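Side-chain contacts in hydrogenase maturation factor (Thermoanaerobacter tengcongensis, PDB 3VTH), which probably transfers the carbamoyl group of carbamoyl phosphate, with ATP, to the C-terminal cysteine of HypE during [NiFe]-hydrogenase maturation: residues A486-C491 and E521-D526; Y511-N516 and K528-I533. All blocks are in the same frame, centred on the assembly; numbering follows the deposited sequence.

Both contacts use the same antiparallel hairpin of strands 517-525 and 530-542, but from different elements. In interaction 1 a helix turn, 486-491, packs on the first of these strands; all three touching residues are buried and the chemistry is wholly apolar, with no hydrogen bond across. Interaction 2 lies nearer the surface, where the turn 511-516 meets the second strand through a ring-edge contact and a salt bridge whose hydrogen bond is weak, with Thr513 and Asp514 exposed. Interactions 1 and 2 lie about 10 Å apart, centre to centre. The hairpin joins them directly: Val524 O lies 2.8 Å from Glu531 N, a probable backbone hydrogen bond, and Cys525 CB packs 3.5 Å from Phe530 CB.

Interaction 1. Residues A486-C491 and E521-D526; sequences AHIASC and EILVCD. With FE (Fe (III) ion), chain I.
Ile488 carries the apolar contact between helix 483-494, in the HypF Kae1-like domain, and strand 517-525 of the second Kae1-like subdomain, both of the actin-like ATPase clan. It reaches the strand with its two branches. The methyl CG2 lies 3.5 Å from Cys525 SG, and the branch point follows, Ile488 CB being 3.9 Å from the same sulfur. Cys525 SG sits between its own backbone N and carbonyl carbon (chi1 54°), a setting that brings the sulfur against the helix. The other branch makes a looser approach: Ile488 CG1 stands 4.4 Å from Leu523 CD1. Leu523 and Cys525, two apart in the strand, both direct their CB toward the helix, whereas Ile522 directs its CB away, as alternation in a beta strand requires. Ala505 of strand 501-507 also touches Ile488.

No hydrogen bond crosses between the segments; the nearest CA atoms, of Ile488 and Cys525, are 8.1 Å apart. Just before segment 486-491, however, His485 NE2 is hydrogen-bonded to Asp526 O.

Metal coordination belongs to the residue just before Ile488. His487 NE2 binds the iron at 2.2 Å, while His483, one turn earlier, and Asp507 and Asp734 complete the protein ligands. His487 also touches the bound nucleotide analogue.

The chemistry therefore divides between adjacent residues: Ile488 meets buried carbon and sulfur of the sheet, while His487 supplies nitrogen to the metal. Between 486-491 and 521-526 the join rests on dispersion and hydrophobic burial, and His485 of the same helix adds a directional bond alongside.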
loop_
_atom_site.group_PDB
_atom_site.type_symbol
_atom_site.label_atom_id
_atom_site.label_comp_id
_atom_site.label_asym_id
_atom_site.label_seq_id
_atom_site.Cartn_x
_atom_site.Cartn_y
_atom_site.Cartn_z
ATOM N N ALA A 486 0.592 -15.887 8.837
ATOM C CA ALA A 486 1.304 -14.769 8.204
ATOM C C ALA A 486 0.589 -13.421 8.369
ATOM O O ALA A 486 1.245 -12.415 8.631
ATOM C CB ALA A 486 1.564 -15.060 6.734
ATOM N N HIS A 487 -0.740 -13.387 8.202
ATOM C CA HIS A 487 -1.517 -12.150 8.459
ATOM C C HIS A 487 -1.251 -11.646 9.883
ATOM O O HIS A 487 -0.959 -10.456 10.095
ATOM C CB HIS A 487 -3.040 -12.381 8.300
ATOM C CG HIS A 487 -3.565 -12.226 6.901
ATOM N ND1 HIS A 487 -3.353 -11.097 6.133
ATOM C CD2 HIS A 487 -4.359 -13.040 6.159
ATOM C CE1 HIS A 487 -3.977 -11.232 4.975
ATOM N NE2 HIS A 487 -4.593 -12.405 4.965
ATOM N N ILE A 488 -1.349 -12.536 10.871
ATOM C CA ILE A 488 -1.139 -12.129 12.268
ATOM C C ILE A 488 0.299 -11.619 12.478
ATOM O O ILE A 488 0.512 -10.589 13.141
ATOM C CB ILE A 488 -1.478 -13.280 13.282
ATOM C CG1 ILE A 488 -2.927 -13.748 13.128
ATOM C CG2 ILE A 488 -1.201 -12.862 14.758
ATOM C CD1 ILE A 488 -3.989 -12.619 13.154
ATOM N N ALA A 489 1.271 -12.322 11.891
ATOM C CA ALA A 489 2.685 -11.951 12.035
ATOM C C ALA A 489 3.014 -10.614 11.364
ATOM O O ALA A 489 3.886 -9.885 11.853
ATOM C CB ALA A 489 3.593 -13.040 11.475
ATOM N N SER A 490 2.329 -10.298 10.262
ATOM C CA SER A 490 2.538 -9.014 9.577
ATOM C C SER A 490 2.238 -7.847 10.512
ATOM O O SER A 490 2.985 -6.864 10.548
ATOM C CB SER A 490 1.748 -8.908 8.258
ATOM O OG SER A 490 0.350 -8.678 8.443
ATOM N N CYS A 491 1.159 -7.971 11.276
ATOM C CA CYS A 491 0.822 -6.969 12.286
ATOM C C CYS A 491 1.816 -6.996 13.458
ATOM O O CYS A 491 2.291 -5.944 13.888
ATOM C CB CYS A 491 -0.615 -7.164 12.766
ATOM S SG CYS A 491 -1.094 -6.011 14.051
ATOM N N GLU A 521 -10.657 -17.409 11.544
ATOM C CA GLU A 521 -9.854 -18.192 12.477
ATOM C C GLU A 521 -9.434 -17.380 13.691
ATOM O O GLU A 521 -9.144 -16.189 13.574
ATOM C CB GLU A 521 -8.579 -18.684 11.778
ATOM C CG GLU A 521 -8.808 -19.181 10.338
ATOM C CD GLU A 521 -9.824 -20.288 10.284
ATOM O OE1 GLU A 521 -10.785 -20.178 9.484
ATOM O OE2 GLU A 521 -9.674 -21.252 11.069
ATOM N N ILE A 522 -9.408 -18.038 14.847
ATOM C CA ILE A 522 -8.740 -17.491 16.013
ATOM C C ILE A 522 -7.593 -18.423 16.340
ATOM O O ILE A 522 -7.767 -19.635 16.522
ATOM C CB ILE A 522 -9.633 -17.343 17.282
ATOM C CG1 ILE A 522 -11.022 -16.798 16.963
ATOM C CG2 ILE A 522 -8.912 -16.475 18.353
ATOM C CD1 ILE A 522 -11.068 -15.464 16.412
ATOM N N LEU A 523 -6.412 -17.843 16.384
ATOM C CA LEU A 523 -5.203 -18.578 16.675
ATOM C C LEU A 523 -4.626 -18.075 17.978
ATOM O O LEU A 523 -4.908 -16.947 18.404
ATOM C CB LEU A 523 -4.178 -18.324 15.566
ATOM C CG LEU A 523 -4.665 -18.433 14.124
ATOM C CD1 LEU A 523 -3.506 -18.120 13.158
ATOM C CD2 LEU A 523 -5.257 -19.846 13.861
ATOM N N VAL A 524 -3.827 -18.916 18.615
ATOM C CA VAL A 524 -2.835 -18.418 19.542
ATOM C C VAL A 524 -1.500 -18.640 18.841
ATOM O O VAL A 524 -1.153 -19.774 18.504
ATOM C CB VAL A 524 -2.889 -19.134 20.891
ATOM C CG1 VAL A 524 -1.681 -18.752 21.738
ATOM C CG2 VAL A 524 -4.203 -18.800 21.619
ATOM N N CYS A 525 -0.778 -17.558 18.574
ATOM C CA CYS A 525 0.492 -17.693 17.871
ATOM C C CYS A 525 1.584 -16.745 18.315
ATOM O O CYS A 525 1.328 -15.680 18.889
ATOM C CB CYS A 525 0.299 -17.578 16.363
ATOM S SG CYS A 525 -0.552 -16.108 15.815
ATOM N N ASP A 526 2.812 -17.160 18.051
ATOM C CA ASP A 526 3.948 -16.259 18.158
ATOM C C ASP A 526 4.552 -16.186 16.766
ATOM O O ASP A 526 3.877 -16.504 15.800
ATOM C CB ASP A 526 4.950 -16.733 19.229
ATOM C CG ASP A 526 5.410 -18.180 19.031
ATOM O OD1 ASP A 526 5.322 -18.722 17.907
ATOM O OD2 ASP A 526 5.872 -18.788 20.028
HETATM FE FE FE I . -5.741 -13.333 3.359
#

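Interaction 2. Residues Y511-N516 and K528-I533; sequences YGTDGN and KSFERI
Phe530 meets the turn at the edge of its ring: Thr513 CG2 lies near the ring plane, 4.2 Å from CZ, so within the two segments this is an edge contact and not a stack on a face. The methyl and the ring approach from opposite directions. A chi1 of 75° points the Phe530 ring from the strand toward Thr513. The ring also meets that of His485, with their planes about 50° apart.

The second flat pair is the Asp514 carboxylate and the Arg532 guanidinium, whose planes stand 89° apart, with OD2 oblique to the guanidinium. Arg532 NH1 reaches Asp514 OD2 at 3.4 Å, a weak hydrogen bond within a salt bridge. The stronger partners lie outside the segments: Glu521 pairs with Arg532 NE, and Tyr538 OH bonds both Asp514 OD2 and Arg532 NH2. Trp518 makes a cation-pi contact with Arg532.

Asp514 also shapes its own turn, a type I beta turn from Gly512 to Gly515. Its OD1 accepts Asn516 N at 3.2 Å, an Asx turn in which the donor comes from above the carboxylate plane, while Trp518 NE1 is another donor to OD1. Gly512 N to Asn516 O, 2.9 Å, closes the loop around the turn.

Both segments belong to the second subdomain of the Kae1-like carbamoyltransferase domain, where the turn links strand 509-511 to strand 517-525. That second strand runs antiparallel to both 509-511 and 530-542, and its Trp518 touches Thr513 and Phe530, bridging the loop and the far strand; further along, its Cys525 also packs on Phe530.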
loop_
_atom_site.group_PDB
_atom_site.type_symbol
_atom_site.label_atom_id
_atom_site.label_comp_id
_atom_site.label_asym_id
_atom_site.label_seq_id
_atom_site.Cartn_x
_atom_site.Cartn_y
_atom_site.Cartn_z
ATOM N N TYR A 511 -5.339 -21.065 2.416
ATOM C CA TYR A 511 -5.208 -22.500 2.441
ATOM C C TYR A 511 -4.949 -22.960 3.877
ATOM O O TYR A 511 -3.967 -22.542 4.488
ATOM C CB TYR A 511 -4.043 -22.881 1.535
ATOM C CG TYR A 511 -3.776 -24.346 1.448
ATOM C CD1 TYR A 511 -4.492 -25.147 0.565
ATOM C CD2 TYR A 511 -2.775 -24.934 2.223
ATOM C CE1 TYR A 511 -4.236 -26.500 0.473
ATOM C CE2 TYR A 511 -2.511 -26.282 2.139
ATOM C CZ TYR A 511 -3.235 -27.061 1.257
ATOM O OH TYR A 511 -2.983 -28.411 1.176
ATOM N N GLY A 512 -5.847 -23.794 4.407
ATOM C CA GLY A 512 -5.722 -24.351 5.760
ATOM C C GLY A 512 -4.873 -25.614 5.780
ATOM O O GLY A 512 -4.605 -26.192 4.727
ATOM N N THR A 513 -4.450 -26.051 6.963
ATOM C CA THR A 513 -3.587 -27.240 7.074
ATOM C C THR A 513 -4.382 -28.550 7.068
ATOM O O THR A 513 -3.800 -29.638 7.057
ATOM C CB THR A 513 -2.734 -27.194 8.357
ATOM O OG1 THR A 513 -3.598 -27.035 9.488
ATOM C CG2 THR A 513 -1.762 -26.004 8.306
ATOM N N ASP A 514 -5.711 -28.439 7.094
ATOM C CA ASP A 514 -6.549 -29.618 7.082
ATOM C C ASP A 514 -7.212 -29.847 5.716
ATOM O O ASP A 514 -8.202 -30.591 5.612
ATOM C CB ASP A 514 -7.599 -29.539 8.203
ATOM C CG ASP A 514 -8.561 -28.348 8.038
ATOM O OD1 ASP A 514 -8.336 -27.476 7.162
ATOM O OD2 ASP A 514 -9.525 -28.273 8.824
ATOM N N GLY A 515 -6.666 -29.212 4.682
ATOM C CA GLY A 515 -7.193 -29.345 3.314
ATOM C C GLY A 515 -8.450 -28.519 3.073
ATOM O O GLY A 515 -9.095 -28.635 2.019
ATOM N N ASN A 516 -8.825 -27.702 4.051
ATOM C CA ASN A 516 -9.995 -26.852 3.873
ATOM C C ASN A 516 -9.583 -25.412 3.729
ATOM O O ASN A 516 -8.427 -25.065 3.979
ATOM C CB ASN A 516 -10.991 -27.038 5.025
ATOM C CG ASN A 516 -11.565 -28.454 5.079
ATOM O OD1 ASN A 516 -11.833 -29.069 4.045
ATOM N ND2 ASN A 516 -11.739 -28.982 6.291
ATOM N N LYS A 528 6.860 -18.087 15.638
ATOM C CA LYS A 528 7.419 -19.363 15.206
ATOM C C LYS A 528 6.439 -20.536 15.134
ATOM O O LYS A 528 6.833 -21.638 14.744
ATOM C CB LYS A 528 8.632 -19.738 16.063
ATOM C CG LYS A 528 8.377 -19.776 17.566
ATOM C CD LYS A 528 9.715 -19.965 18.323
ATOM C CE LYS A 528 9.523 -19.897 19.834
ATOM N NZ LYS A 528 10.810 -20.119 20.559
ATOM N N SER A 529 5.189 -20.308 15.533
ATOM C CA SER A 529 4.170 -21.369 15.588
ATOM C C SER A 529 2.792 -20.764 15.785
ATOM O O SER A 529 2.669 -19.604 16.191
ATOM C CB SER A 529 4.446 -22.309 16.767
ATOM O OG SER A 529 4.341 -21.589 17.989
ATOM N N PHE A 530 1.764 -21.564 15.521
ATOM C CA PHE A 530 0.389 -21.182 15.800
ATOM C C PHE A 530 -0.399 -22.387 16.289
ATOM O O PHE A 530 -0.055 -23.533 15.976
ATOM C CB PHE A 530 -0.270 -20.551 14.562
ATOM C CG PHE A 530 -0.651 -21.549 13.501
ATOM C CD1 PHE A 530 -1.915 -22.158 13.509
ATOM C CD2 PHE A 530 0.238 -21.885 12.503
ATOM C CE1 PHE A 530 -2.265 -23.101 12.535
ATOM C CE2 PHE A 530 -0.115 -22.809 11.521
ATOM C CZ PHE A 530 -1.362 -23.416 11.535
ATOM N N GLU A 531 -1.425 -22.123 17.090
ATOM C CA GLU A 531 -2.405 -23.133 17.456
ATOM C C GLU A 531 -3.773 -22.589 17.041
ATOM O O GLU A 531 -4.105 -21.452 17.353
ATOM C CB GLU A 531 -2.368 -23.449 18.964
ATOM C CG GLU A 531 -3.470 -24.464 19.371
ATOM C CD GLU A 531 -3.488 -24.849 20.862
ATOM O OE1 GLU A 531 -2.702 -24.289 21.662
ATOM O OE2 GLU A 531 -4.314 -25.716 21.227
ATOM N N ARG A 532 -4.545 -23.393 16.322
ATOM C CA ARG A 532 -5.873 -22.990 15.894
ATOM C C ARG A 532 -6.843 -23.247 17.037
ATOM O O ARG A 532 -6.994 -24.384 17.482
ATOM C CB ARG A 532 -6.292 -23.815 14.685
ATOM C CG ARG A 532 -7.523 -23.273 13.979
ATOM C CD ARG A 532 -8.068 -24.359 13.055
ATOM N NE ARG A 532 -8.983 -23.806 12.063
ATOM C CZ ARG A 532 -9.668 -24.552 11.213
ATOM N NH1 ARG A 532 -9.550 -25.883 11.248
ATOM N NH2 ARG A 532 -10.470 -23.965 10.337
ATOM N N ILE A 533 -7.514 -22.199 17.506
ATOM C CA ILE A 533 -8.344 -22.312 18.705
ATOM C C ILE A 533 -9.825 -22.337 18.352
ATOM O O ILE A 533 -10.610 -23.036 18.996
ATOM C CB ILE A 533 -8.072 -21.154 19.691
ATOM C CG1 ILE A 533 -6.572 -21.062 20.012
ATOM C CG2 ILE A 533 -8.912 -21.303 20.979
ATOM C CD1 ILE A 533 -6.019 -22.287 20.743
#